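Local coordinates for protein ubiquitin-like-specific protease 2 (Saccharomyces cerevisiae, PDB 5LNB) that removes SUMO from modified proteins as a cysteine protease of the peptidase C48 family, this chain containing its catalytic domain, at residues Glu63-Glu67 against Lys68-Lys72; Leu221-Arg224 against Lys225-Asn229; Met251-Tyr255 against Phe256-Glu260; Leu268-Thr271 against Leu272-Gln276. All coordinates share one frame; numbering follows the deposited sequence.

Contact 1 (Glu63-Glu67 against Lys68-Lys72); sequences ESSIE and KSIIK
Ser64 turns its OG away from its own backbone N (chi1 165°), and Lys68, extended as far as CE, bends at chi4 (68°) to bring its ammonium round to meet it. Lys68 NZ donates to Ser64 OG over 2.8 Å. The aliphatic part of the lysine runs back along the last turn, with Lys68 CG 3.3 Å from Ser64 O, the carbonyl that also accepts Lys68 N at 3.0 Å. With an alanine here, the Lys68 ammonium would probably lose its hydroxyl mate and swing more freely toward solvent. Helix 51-67 ends in a Schellman motif: Ser69 adopts a positive phi (59°), Ile70 N reaches back to Ser65 O at 3.1 Å, and Ser69 N meets Ile66 O at 3.0 Å from well above the carbonyl plane. On the side facing strand 76-78, Ile71 crosses Ile66, its CD1 3.7 Å from Ile66 CG1. Ser65 OG lies against Ile71 CG1 at 3.3 Å and is hydrogen-bonded to Phe227 O of helix 215-228. One water donates to both Ile66 O and Ile71 O; a second donates to Glu67 O, 2.7 Å away, and is also hydrogen-bonded to Ser69 OG.

Contact 2 (Leu221-Arg224 against Lys225-Asn229); sequences LNIR and KFFEN
Lys225 N, Phe226 N and Phe227 N bond in turn to the carbonyls of Leu221, Asn222 and Ile223, the regular i to i+4 ladder of an alpha helix, before Arg224 O receives two weak bonds, from Phe227 N and Glu228 N. Phe227 and Ile223 lie side by side and point the same way. Phe227 CD2 is 3.9 Å from Ile223 CG2, and its ring edge, near its own plane, meets Ile223 O with CD2 at 3.4 Å. The neighbouring Phe226 sets CD1 3.5 Å above the Phe227 ring, over its centre. Replacing Phe227 by an alanine is likely to open a gap beside Ile223 and take away the ring face against which Phe226 CD1 rests. A different flank carries charge. The Arg224 chain is extended from CG to NE, and its NE makes a long salt bridge with Glu228 OE2 at 3.6 Å, the guanidinium and carboxylate planes turned 78° apart. The other carboxylate oxygen, Glu228 OE1, holds Lys225 NZ weakly at 3.3 Å; the stronger partner of that ammonium is Asp257. Ile223 and Phe226 also touch strand 122-129, while Phe227 reaches Ile62 on helix 51-67. This is the pattern of an amphipathic helix end, with aromatic and aliphatic groups turned to the catalytic domain's sheet and neighbouring helix, and an intrahelical salt-bridge network along another flank.

Contact 3 (Met251-Tyr255 against Phe256-Glu260); sequences MINKY and FDKNE
Phe256 receives the ring edge of Tyr255 on one face: Tyr255 CD2 stands 3.8 Å above the phenyl plane, displaced toward its rim. The pair, which sits where helix 245-255 closes in a Schellman motif, is T-shaped, the planes at 79° and the centroids 5.4 Å apart. At the edge of the Phe256 ring, in its plane, lies Ile252 O, 3.4 Å from Phe256 CD2, while Ile252 CG2 packs alongside the same ring atom. Trp237 meets this ring from helix 230-238, and Tyr255 OH is hydrogen-bonded to Glu232 and Thr233 of that helix. Phe256 N still bonds to Ile252 O as in the helix, but Asp257 then takes a positive phi (54°). The turn this makes sends Lys258 N back to Asn253 O at 2.8 Å, in the carbonyl plane and nearly straight, and Asp257 N to Lys254 O at 3.0 Å, from above the carbonyl plane. Across the turn, Lys258 and Asn253 run side by side. The fully extended lysine, its CG anti to the backbone N, lays its methylenes along the amide, with Lys258 CD 3.3 Å from Asn253 OD1. Their polar ends are joined through a water, which accepts from Lys258 NZ and donates to Asn253 OD1, 2.7 Å from that oxygen.

Contact 4 (Leu268-Thr271 against Leu272-Gln276); sequences LRHT and LKLLQ
His270 and Leu274 lie side by side, pointing the same way along one flank of the long amphipathic helix 264-285. Both chains start anti to the backbone N (chi1 -170° for His270 and -172° for Leu274), which carries the imidazole and the leucine branch out together. Their side chains touch lightly, with Leu274 CD2 at an oblique approach 4.1 Å from His270 CE1. The closer approach is to the backbone, where Leu274 CB sits 3.2 Å from His270 O. Thr271 and Leu275, at the same spacing, bring their side chains no nearer than 4.4 Å (Thr271 CG2 to Leu275 CD1), though Leu275 CG rests 3.4 Å from Thr271 O; the hydroxyl of Thr271 is hydrogen-bonded to Asn267 O in the preceding turn. Another flank is apolar. Leu268 and Leu272 turn to helix 51-67, and Leu272 and Leu275 meet Leu23 of strand 23-26. Under these side chains the i to i+4 bonds are regular; Leu272 N to Leu268 O, at 3.0 Å, is almost straight. Arg269 NH1 is hydrogen-bonded to Leu43 O, and the side chain makes a cation-pi contact with Phe44. One turn further on, Lys273 bends at chi2, and its NZ donates to Gln276 OE1 over 2.7 Å.

All four contacts join residues one to five positions apart along or at the end of a helix, but their settings differ. Contact 2 is the most central, its centre about 9 Å from that of the chain, and combines buried aromatics with a salt-bridge network; contact 1 lies about 15 Å out, contacts 3 and 4 about 19 Å. Contacts 1 and 3 end helices by backbone capping round a positive-phi residue, with bound waters, whereas contact 4, within an unbroken helix, is leucine packing with one light imidazole contact. Contact 2 also bridges its neighbours: Ile71 packs on Phe227, and Lys225 on Phe256. Contact 4 touches none of the others, although, like contact 2, it packs on helix 51-67, which contact 1 brings to an end.

Contact 1 (Glu63-Glu67 against Lys68-Lys72)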
loop_
_atom_site.group_PDB
_atom_site.type_symbol
_atom_site.label_atom_id
_atom_site.label_comp_id
_atom_site.label_asym_id
_atom_site.label_seq_id
_atom_site.Cartn_x
_atom_site.Cartn_y
_atom_site.Cartn_z
ATOM N N GLU A 63 10.331 1.849 -0.092
ATOM C CA GLU A 63 11.765 1.817 -0.347
ATOM C C GLU A 63 12.459 3.019 0.278
ATOM O O GLU A 63 13.575 2.902 0.796
ATOM C CB GLU A 63 12.017 1.763 -1.851
ATOM C CG GLU A 63 11.624 0.439 -2.477
ATOM C CD GLU A 63 12.618 -0.678 -2.154
ATOM O OE1 GLU A 63 13.831 -0.381 -2.041
ATOM O OE2 GLU A 63 12.187 -1.850 -2.011
ATOM N N SER A 64 11.817 4.185 0.232
ATOM C CA SER A 64 12.378 5.355 0.897
ATOM C C SER A 64 12.535 5.099 2.384
ATOM O O SER A 64 13.566 5.439 2.979
ATOM C CB SER A 64 11.487 6.573 0.648
ATOM O OG SER A 64 11.794 7.626 1.542
ATOM N N SER A 65 11.522 4.477 2.995
ATOM C CA SER A 65 11.590 4.119 4.406
ATOM C C SER A 65 12.733 3.150 4.673
ATOM O O SER A 65 13.418 3.249 5.700
ATOM C CB SER A 65 10.254 3.519 4.850
ATOM O OG SER A 65 10.332 3.014 6.165
ATOM N N ILE A 66 12.961 2.206 3.757
ATOM C CA ILE A 66 14.079 1.283 3.928
ATOM C C ILE A 66 15.407 2.016 3.773
ATOM O O ILE A 66 16.350 1.775 4.536
ATOM C CB ILE A 66 13.955 0.097 2.951
ATOM C CG1 ILE A 66 12.735 -0.764 3.326
ATOM C CG2 ILE A 66 15.276 -0.715 2.897
ATOM C CD1 ILE A 66 12.339 -1.803 2.308
ATOM N N GLU A 67 15.498 2.934 2.795
ATOM C CA GLU A 67 16.740 3.682 2.589
ATOM C C GLU A 67 17.127 4.464 3.836
ATOM O O GLU A 67 18.311 4.584 4.164
ATOM C CB GLU A 67 16.607 4.644 1.407
ATOM C CG GLU A 67 16.336 4.007 0.059
ATOM C CD GLU A 67 16.073 5.056 -1.030
ATOM O OE1 GLU A 67 15.038 4.956 -1.738
ATOM O OE2 GLU A 67 16.897 5.992 -1.158
ATOM N N LYS A 68 16.143 5.033 4.528
ATOM C CA LYS A 68 16.421 5.841 5.706
ATOM C C LYS A 68 16.634 5.005 6.960
ATOM O O LYS A 68 16.814 5.578 8.039
ATOM C CB LYS A 68 15.281 6.838 5.934
ATOM C CG LYS A 68 15.048 7.789 4.772
ATOM C CD LYS A 68 14.076 8.891 5.162
ATOM C CE LYS A 68 14.011 9.981 4.100
ATOM N NZ LYS A 68 13.383 9.496 2.838
ATOM N N SER A 69 16.628 3.675 6.844
ATOM C CA SER A 69 16.757 2.778 7.991
ATOM C C SER A 69 15.642 3.002 9.002
ATOM O O SER A 69 15.819 2.751 10.192
ATOM C CB SER A 69 18.116 2.921 8.681
ATOM O OG SER A 69 19.119 3.262 7.751
ATOM N N ILE A 70 14.491 3.501 8.548
ATOM C CA ILE A 70 13.331 3.543 9.425
ATOM C C ILE A 70 12.837 2.129 9.687
ATOM O O ILE A 70 12.412 1.792 10.799
ATOM C CB ILE A 70 12.234 4.429 8.813
ATOM C CG1 ILE A 70 12.726 5.869 8.687
ATOM C CG2 ILE A 70 10.956 4.351 9.647
ATOM C CD1 ILE A 70 11.743 6.779 7.988
ATOM N N ILE A 71 12.883 1.281 8.663
ATOM C CA ILE A 71 12.587 -0.139 8.779
ATOM C C ILE A 71 13.690 -0.898 8.052
ATOM O O ILE A 71 14.460 -0.329 7.277
ATOM C CB ILE A 71 11.205 -0.498 8.195
ATOM C CG1 ILE A 71 11.163 -0.147 6.701
ATOM C CG2 ILE A 71 10.099 0.245 8.951
ATOM C CD1 ILE A 71 10.110 -0.877 5.913
ATOM N N LYS A 72 13.759 -2.197 8.311
ATOM C CA LYS A 72 14.643 -3.089 7.578
ATOM C C LYS A 72 13.859 -3.763 6.462
ATOM O O LYS A 72 12.652 -3.993 6.581
ATOM C CB LYS A 72 15.262 -4.143 8.497
ATOM C CG LYS A 72 15.940 -3.581 9.740
ATOM C CD LYS A 72 16.501 -4.705 10.586
ATOM C CE LYS A 72 16.969 -4.214 11.947
ATOM N NZ LYS A 72 15.833 -3.980 12.888
HETATM O O HOH W 1 17.142 -0.462 6.260
HETATM O O HOH W 2 19.909 5.278 6.193
#

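Contact 2 (Leu221-Arg224 against Lys225-Asn229)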
loop_
_atom_site.group_PDB
_atom_site.type_symbol
_atom_site.label_atom_id
_atom_site.label_comp_id
_atom_site.label_asym_id
_atom_site.label_seq_id
_atom_site.Cartn_x
_atom_site.Cartn_y
_atom_site.Cartn_z
ATOM N N LEU A 221 -0.744 8.297 0.472
ATOM C CA LEU A 221 -0.204 9.152 1.522
ATOM C C LEU A 221 -0.364 8.543 2.906
ATOM O O LEU A 221 0.458 8.812 3.790
ATOM C CB LEU A 221 -0.837 10.537 1.458
ATOM C CG LEU A 221 -0.001 11.413 0.503
ATOM C CD1 LEU A 221 -0.513 11.371 -0.931
ATOM C CD2 LEU A 221 0.138 12.820 0.999
ATOM N N ASN A 222 -1.387 7.707 3.113
ATOM C CA ASN A 222 -1.530 7.036 4.398
ATOM C C ASN A 222 -0.438 5.990 4.585
ATOM O O ASN A 222 0.172 5.901 5.659
ATOM C CB ASN A 222 -2.923 6.410 4.513
ATOM C CG ASN A 222 -4.023 7.459 4.670
ATOM O OD1 ASN A 222 -3.766 8.589 5.101
ATOM N ND2 ASN A 222 -5.244 7.091 4.316
ATOM N N ILE A 223 -0.162 5.211 3.539
ATOM C CA ILE A 223 0.950 4.267 3.589
ATOM C C ILE A 223 2.264 5.012 3.767
ATOM O O ILE A 223 3.110 4.630 4.584
ATOM C CB ILE A 223 0.957 3.383 2.327
ATOM C CG1 ILE A 223 -0.225 2.399 2.381
ATOM C CG2 ILE A 223 2.298 2.666 2.192
ATOM C CD1 ILE A 223 -0.429 1.562 1.145
ATOM N N ARG A 224 2.450 6.095 3.017
ATOM C CA ARG A 224 3.657 6.894 3.166
ATOM C C ARG A 224 3.833 7.363 4.602
ATOM O O ARG A 224 4.927 7.265 5.169
ATOM C CB ARG A 224 3.614 8.092 2.224
ATOM C CG ARG A 224 4.798 9.024 2.408
ATOM C CD ARG A 224 4.729 10.221 1.478
ATOM N NE ARG A 224 5.890 11.079 1.656
ATOM C CZ ARG A 224 6.026 12.279 1.098
ATOM N NH1 ARG A 224 5.061 12.774 0.334
ATOM N NH2 ARG A 224 7.126 12.989 1.312
ATOM N N LYS A 225 2.763 7.888 5.207
ATOM C CA LYS A 225 2.863 8.361 6.584
ATOM C C LYS A 225 3.193 7.212 7.531
ATOM O O LYS A 225 4.038 7.350 8.420
ATOM C CB LYS A 225 1.568 9.050 7.005
ATOM C CG LYS A 225 1.536 9.482 8.465
ATOM C CD LYS A 225 2.606 10.515 8.784
ATOM C CE LYS A 225 2.502 11.719 7.851
ATOM N NZ LYS A 225 3.342 12.868 8.315
ATOM N N PHE A 226 2.531 6.068 7.356
ATOM C CA PHE A 226 2.795 4.925 8.227
ATOM C C PHE A 226 4.285 4.591 8.261
ATOM O O PHE A 226 4.856 4.363 9.334
ATOM C CB PHE A 226 1.976 3.715 7.763
ATOM C CG PHE A 226 2.185 2.478 8.598
ATOM C CD1 PHE A 226 3.255 1.619 8.338
ATOM C CD2 PHE A 226 1.309 2.164 9.636
ATOM C CE1 PHE A 226 3.453 0.471 9.107
ATOM C CE2 PHE A 226 1.498 1.019 10.410
ATOM C CZ PHE A 226 2.574 0.167 10.147
ATOM N N PHE A 227 4.942 4.587 7.101
ATOM C CA PHE A 227 6.328 4.143 7.022
ATOM C C PHE A 227 7.345 5.253 7.252
ATOM O O PHE A 227 8.547 4.982 7.238
ATOM C CB PHE A 227 6.577 3.452 5.691
ATOM C CG PHE A 227 6.043 2.058 5.657
ATOM C CD1 PHE A 227 6.753 1.020 6.242
ATOM C CD2 PHE A 227 4.811 1.787 5.083
ATOM C CE1 PHE A 227 6.252 -0.266 6.234
ATOM C CE2 PHE A 227 4.310 0.507 5.067
ATOM C CZ PHE A 227 5.025 -0.523 5.649
ATOM N N GLU A 228 6.906 6.481 7.507
ATOM C CA GLU A 228 7.825 7.421 8.129
ATOM C C GLU A 228 8.055 7.090 9.604
ATOM O O GLU A 228 9.100 7.462 10.149
ATOM C CB GLU A 228 7.310 8.851 7.951
ATOM C CG GLU A 228 7.215 9.229 6.478
ATOM C CD GLU A 228 6.623 10.613 6.222
ATOM O OE1 GLU A 228 5.855 11.125 7.078
ATOM O OE2 GLU A 228 6.933 11.183 5.148
ATOM N N ASN A 229 7.118 6.378 10.259
ATOM C CA ASN A 229 7.292 5.928 11.640
ATOM C C ASN A 229 6.202 4.918 11.993
ATOM O O ASN A 229 5.139 5.291 12.508
ATOM C CB ASN A 229 7.267 7.107 12.615
ATOM C CG ASN A 229 7.657 6.702 14.034
ATOM O OD1 ASN A 229 7.458 5.557 14.441
ATOM N ND2 ASN A 229 8.203 7.644 14.793
#

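Contact 3 (Met251-Tyr255 against Phe256-Glu260)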
loop_
_atom_site.group_PDB
_atom_site.type_symbol
_atom_site.label_atom_id
_atom_site.label_comp_id
_atom_site.label_asym_id
_atom_site.label_seq_id
_atom_site.Cartn_x
_atom_site.Cartn_y
_atom_site.Cartn_z
ATOM N N MET A 251 -6.511 15.215 16.244
ATOM C CA MET A 251 -5.241 14.506 16.368
ATOM C C MET A 251 -4.915 13.741 15.088
ATOM O O MET A 251 -3.799 13.834 14.567
ATOM C CB MET A 251 -5.290 13.571 17.582
ATOM C CG MET A 251 -4.188 12.499 17.642
ATOM S SD MET A 251 -4.228 11.545 19.195
ATOM C CE MET A 251 -5.878 10.843 19.141
ATOM N N ILE A 252 -5.888 12.994 14.555
ATOM C CA ILE A 252 -5.663 12.225 13.333
ATOM C C ILE A 252 -5.403 13.150 12.148
ATOM O O ILE A 252 -4.549 12.874 11.299
ATOM C CB ILE A 252 -6.854 11.286 13.066
ATOM C CG1 ILE A 252 -6.859 10.132 14.069
ATOM C CG2 ILE A 252 -6.829 10.773 11.622
ATOM C CD1 ILE A 252 -5.585 9.319 14.066
ATOM N N ASN A 253 -6.137 14.259 12.064
ATOM C CA ASN A 253 -5.949 15.159 10.932
ATOM C C ASN A 253 -4.563 15.787 10.947
ATOM O O ASN A 253 -3.943 15.966 9.891
ATOM C CB ASN A 253 -7.029 16.234 10.937
ATOM C CG ASN A 253 -8.370 15.695 10.518
ATOM O OD1 ASN A 253 -8.446 14.652 9.873
ATOM N ND2 ASN A 253 -9.442 16.406 10.874
ATOM N N LYS A 254 -4.057 16.128 12.135
ATOM C CA LYS A 254 -2.729 16.723 12.222
ATOM C C LYS A 254 -1.651 15.689 11.918
ATOM O O LYS A 254 -0.749 15.935 11.109
ATOM C CB LYS A 254 -2.524 17.334 13.608
ATOM C CG LYS A 254 -1.212 18.083 13.781
ATOM C CD LYS A 254 -1.227 18.903 15.067
ATOM C CE LYS A 254 0.134 19.524 15.362
ATOM N NZ LYS A 254 1.176 18.492 15.645
ATOM N N TYR A 255 -1.750 14.510 12.542
ATOM C CA TYR A 255 -0.730 13.484 12.368
ATOM C C TYR A 255 -0.536 13.130 10.900
ATOM O O TYR A 255 0.600 12.957 10.448
ATOM C CB TYR A 255 -1.091 12.227 13.165
ATOM C CG TYR A 255 0.047 11.229 13.209
ATOM C CD1 TYR A 255 1.132 11.428 14.051
ATOM C CD2 TYR A 255 0.052 10.099 12.389
ATOM C CE1 TYR A 255 2.190 10.531 14.084
ATOM C CE2 TYR A 255 1.115 9.183 12.414
ATOM C CZ TYR A 255 2.175 9.411 13.264
ATOM O OH TYR A 255 3.223 8.526 13.315
ATOM N N PHE A 256 -1.635 13.007 10.144
ATOM C CA PHE A 256 -1.602 12.608 8.742
ATOM C C PHE A 256 -1.597 13.797 7.776
ATOM O O PHE A 256 -1.885 13.610 6.585
ATOM C CB PHE A 256 -2.784 11.689 8.418
ATOM C CG PHE A 256 -2.643 10.298 8.971
ATOM C CD1 PHE A 256 -1.942 9.319 8.270
ATOM C CD2 PHE A 256 -3.214 9.963 10.197
ATOM C CE1 PHE A 256 -1.809 8.031 8.781
ATOM C CE2 PHE A 256 -3.085 8.677 10.714
ATOM C CZ PHE A 256 -2.379 7.705 10.000
ATOM N N ASP A 257 -1.288 15.005 8.259
ATOM C CA ASP A 257 -1.134 16.190 7.398
ATOM C C ASP A 257 -2.358 16.421 6.510
ATOM O O ASP A 257 -2.247 16.595 5.290
ATOM C CB ASP A 257 0.125 16.089 6.533
ATOM C CG ASP A 257 1.378 15.838 7.346
ATOM O OD1 ASP A 257 2.253 15.096 6.858
ATOM O OD2 ASP A 257 1.481 16.373 8.474
ATOM N N LYS A 258 -3.544 16.443 7.125
ATOM C CA LYS A 258 -4.744 16.616 6.316
ATOM C C LYS A 258 -4.704 17.918 5.517
ATOM O O LYS A 258 -5.235 17.974 4.403
ATOM C CB LYS A 258 -5.998 16.568 7.183
ATOM C CG LYS A 258 -7.277 16.695 6.361
ATOM C CD LYS A 258 -8.534 16.556 7.195
ATOM C CE LYS A 258 -9.788 16.620 6.314
ATOM N NZ LYS A 258 -11.031 16.510 7.142
ATOM N N ASN A 259 -4.073 18.969 6.053
ATOM C CA ASN A 259 -4.068 20.256 5.359
ATOM C C ASN A 259 -3.319 20.201 4.033
ATOM O O ASN A 259 -3.560 21.045 3.164
ATOM C CB ASN A 259 -3.468 21.348 6.253
ATOM C CG ASN A 259 -1.997 21.109 6.563
ATOM O OD1 ASN A 259 -1.564 19.972 6.734
ATOM N ND2 ASN A 259 -1.223 22.184 6.633
ATOM N N GLU A 260 -2.424 19.232 3.852
ATOM C CA GLU A 260 -1.708 19.062 2.592
ATOM C C GLU A 260 -2.417 18.133 1.612
ATOM O O GLU A 260 -2.003 18.057 0.452
ATOM C CB GLU A 260 -0.302 18.518 2.857
ATOM C CG GLU A 260 0.549 19.408 3.746
ATOM C CD GLU A 260 1.810 18.708 4.231
ATOM O OE1 GLU A 260 2.088 17.577 3.766
ATOM O OE2 GLU A 260 2.521 19.287 5.086
HETATM O O HOH W 3 -3.403 19.034 8.787
HETATM O O HOH W 4 -10.602 14.092 8.366
#

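Contact 4 (Leu268-Thr271 against Leu272-Gln276)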
loop_
_atom_site.group_PDB
_atom_site.type_symbol
_atom_site.label_atom_id
_atom_site.label_comp_id
_atom_site.label_asym_id
_atom_site.label_seq_id
_atom_site.Cartn_x
_atom_site.Cartn_y
_atom_site.Cartn_z
ATOM N N LEU A 268 2.458 14.514 -6.124
ATOM C CA LEU A 268 2.785 13.244 -6.763
ATOM C C LEU A 268 3.175 13.448 -8.225
ATOM O O LEU A 268 4.115 12.811 -8.713
ATOM C CB LEU A 268 1.612 12.271 -6.640
ATOM C CG LEU A 268 1.189 11.828 -5.229
ATOM C CD1 LEU A 268 -0.095 11.029 -5.324
ATOM C CD2 LEU A 268 2.289 10.999 -4.534
ATOM N N ARG A 269 2.481 14.346 -8.937
ATOM C CA ARG A 269 2.850 14.637 -10.323
ATOM C C ARG A 269 4.249 15.221 -10.398
ATOM O O ARG A 269 5.060 14.813 -11.235
ATOM C CB ARG A 269 1.864 15.607 -10.969
ATOM C CG ARG A 269 0.518 15.045 -11.307
ATOM C CD ARG A 269 -0.124 15.861 -12.435
ATOM N NE ARG A 269 0.134 17.301 -12.343
ATOM C CZ ARG A 269 -0.627 18.168 -11.677
ATOM N NH1 ARG A 269 -1.694 17.747 -11.019
ATOM N NH2 ARG A 269 -0.316 19.458 -11.668
ATOM N N HIS A 270 4.546 16.187 -9.527
ATOM C CA HIS A 270 5.880 16.774 -9.502
ATOM C C HIS A 270 6.945 15.719 -9.230
ATOM O O HIS A 270 8.034 15.768 -9.810
ATOM C CB HIS A 270 5.950 17.890 -8.458
ATOM C CG HIS A 270 7.213 18.697 -8.526
ATOM N ND1 HIS A 270 8.177 18.662 -7.540
ATOM C CD2 HIS A 270 7.676 19.550 -9.472
ATOM C CE1 HIS A 270 9.174 19.464 -7.871
ATOM N NE2 HIS A 270 8.895 20.015 -9.040
ATOM N N THR A 271 6.659 14.763 -8.345
ATOM C CA THR A 271 7.642 13.722 -8.058
ATOM C C THR A 271 7.904 12.864 -9.291
ATOM O O THR A 271 9.059 12.648 -9.678
ATOM C CB THR A 271 7.174 12.848 -6.896
ATOM O OG1 THR A 271 7.061 13.641 -5.706
ATOM C CG2 THR A 271 8.159 11.707 -6.665
ATOM N N LEU A 272 6.838 12.359 -9.915
ATOM C CA LEU A 272 6.997 11.542 -11.112
ATOM C C LEU A 272 7.675 12.336 -12.221
ATOM O O LEU A 272 8.678 11.897 -12.797
ATOM C CB LEU A 272 5.633 11.026 -11.567
ATOM C CG LEU A 272 5.164 9.724 -10.939
ATOM C CD1 LEU A 272 3.804 9.326 -11.505
ATOM C CD2 LEU A 272 6.205 8.626 -11.199
ATOM N N LYS A 273 7.136 13.519 -12.526
ATOM C CA LYS A 273 7.723 14.371 -13.550
ATOM C C LYS A 273 9.221 14.536 -13.325
ATOM O O LYS A 273 10.018 14.445 -14.262
ATOM C CB LYS A 273 7.018 15.730 -13.557
ATOM C CG LYS A 273 7.401 16.600 -14.748
ATOM C CD LYS A 273 7.104 15.861 -16.049
ATOM C CE LYS A 273 7.891 16.418 -17.219
ATOM N NZ LYS A 273 7.722 15.544 -18.409
ATOM N N LEU A 274 9.618 14.767 -12.075
ATOM C CA LEU A 274 11.030 14.936 -11.756
ATOM C C LEU A 274 11.809 13.648 -12.013
ATOM O O LEU A 274 12.889 13.674 -12.618
ATOM C CB LEU A 274 11.168 15.386 -10.304
ATOM C CG LEU A 274 12.516 15.824 -9.736
ATOM C CD1 LEU A 274 13.433 16.379 -10.816
ATOM C CD2 LEU A 274 12.259 16.871 -8.651
ATOM N N LEU A 275 11.275 12.506 -11.561
ATOM C CA LEU A 275 11.931 11.230 -11.825
ATOM C C LEU A 275 12.099 10.991 -13.322
ATOM O O LEU A 275 13.099 10.401 -13.754
ATOM C CB LEU A 275 11.144 10.081 -11.190
ATOM C CG LEU A 275 11.132 9.997 -9.660
ATOM C CD1 LEU A 275 10.321 8.795 -9.192
ATOM C CD2 LEU A 275 12.550 9.929 -9.098
ATOM N N GLN A 276 11.133 11.442 -14.124
ATOM C CA GLN A 276 11.227 11.276 -15.568
ATOM C C GLN A 276 12.338 12.146 -16.139
ATOM O O GLN A 276 13.120 11.700 -16.988
ATOM C CB GLN A 276 9.887 11.618 -16.212
ATOM C CG GLN A 276 9.695 11.074 -17.604
ATOM C CD GLN A 276 9.303 12.153 -18.582
ATOM O OE1 GLN A 276 9.247 13.328 -18.226
ATOM N NE2 GLN A 276 9.028 11.762 -19.822
#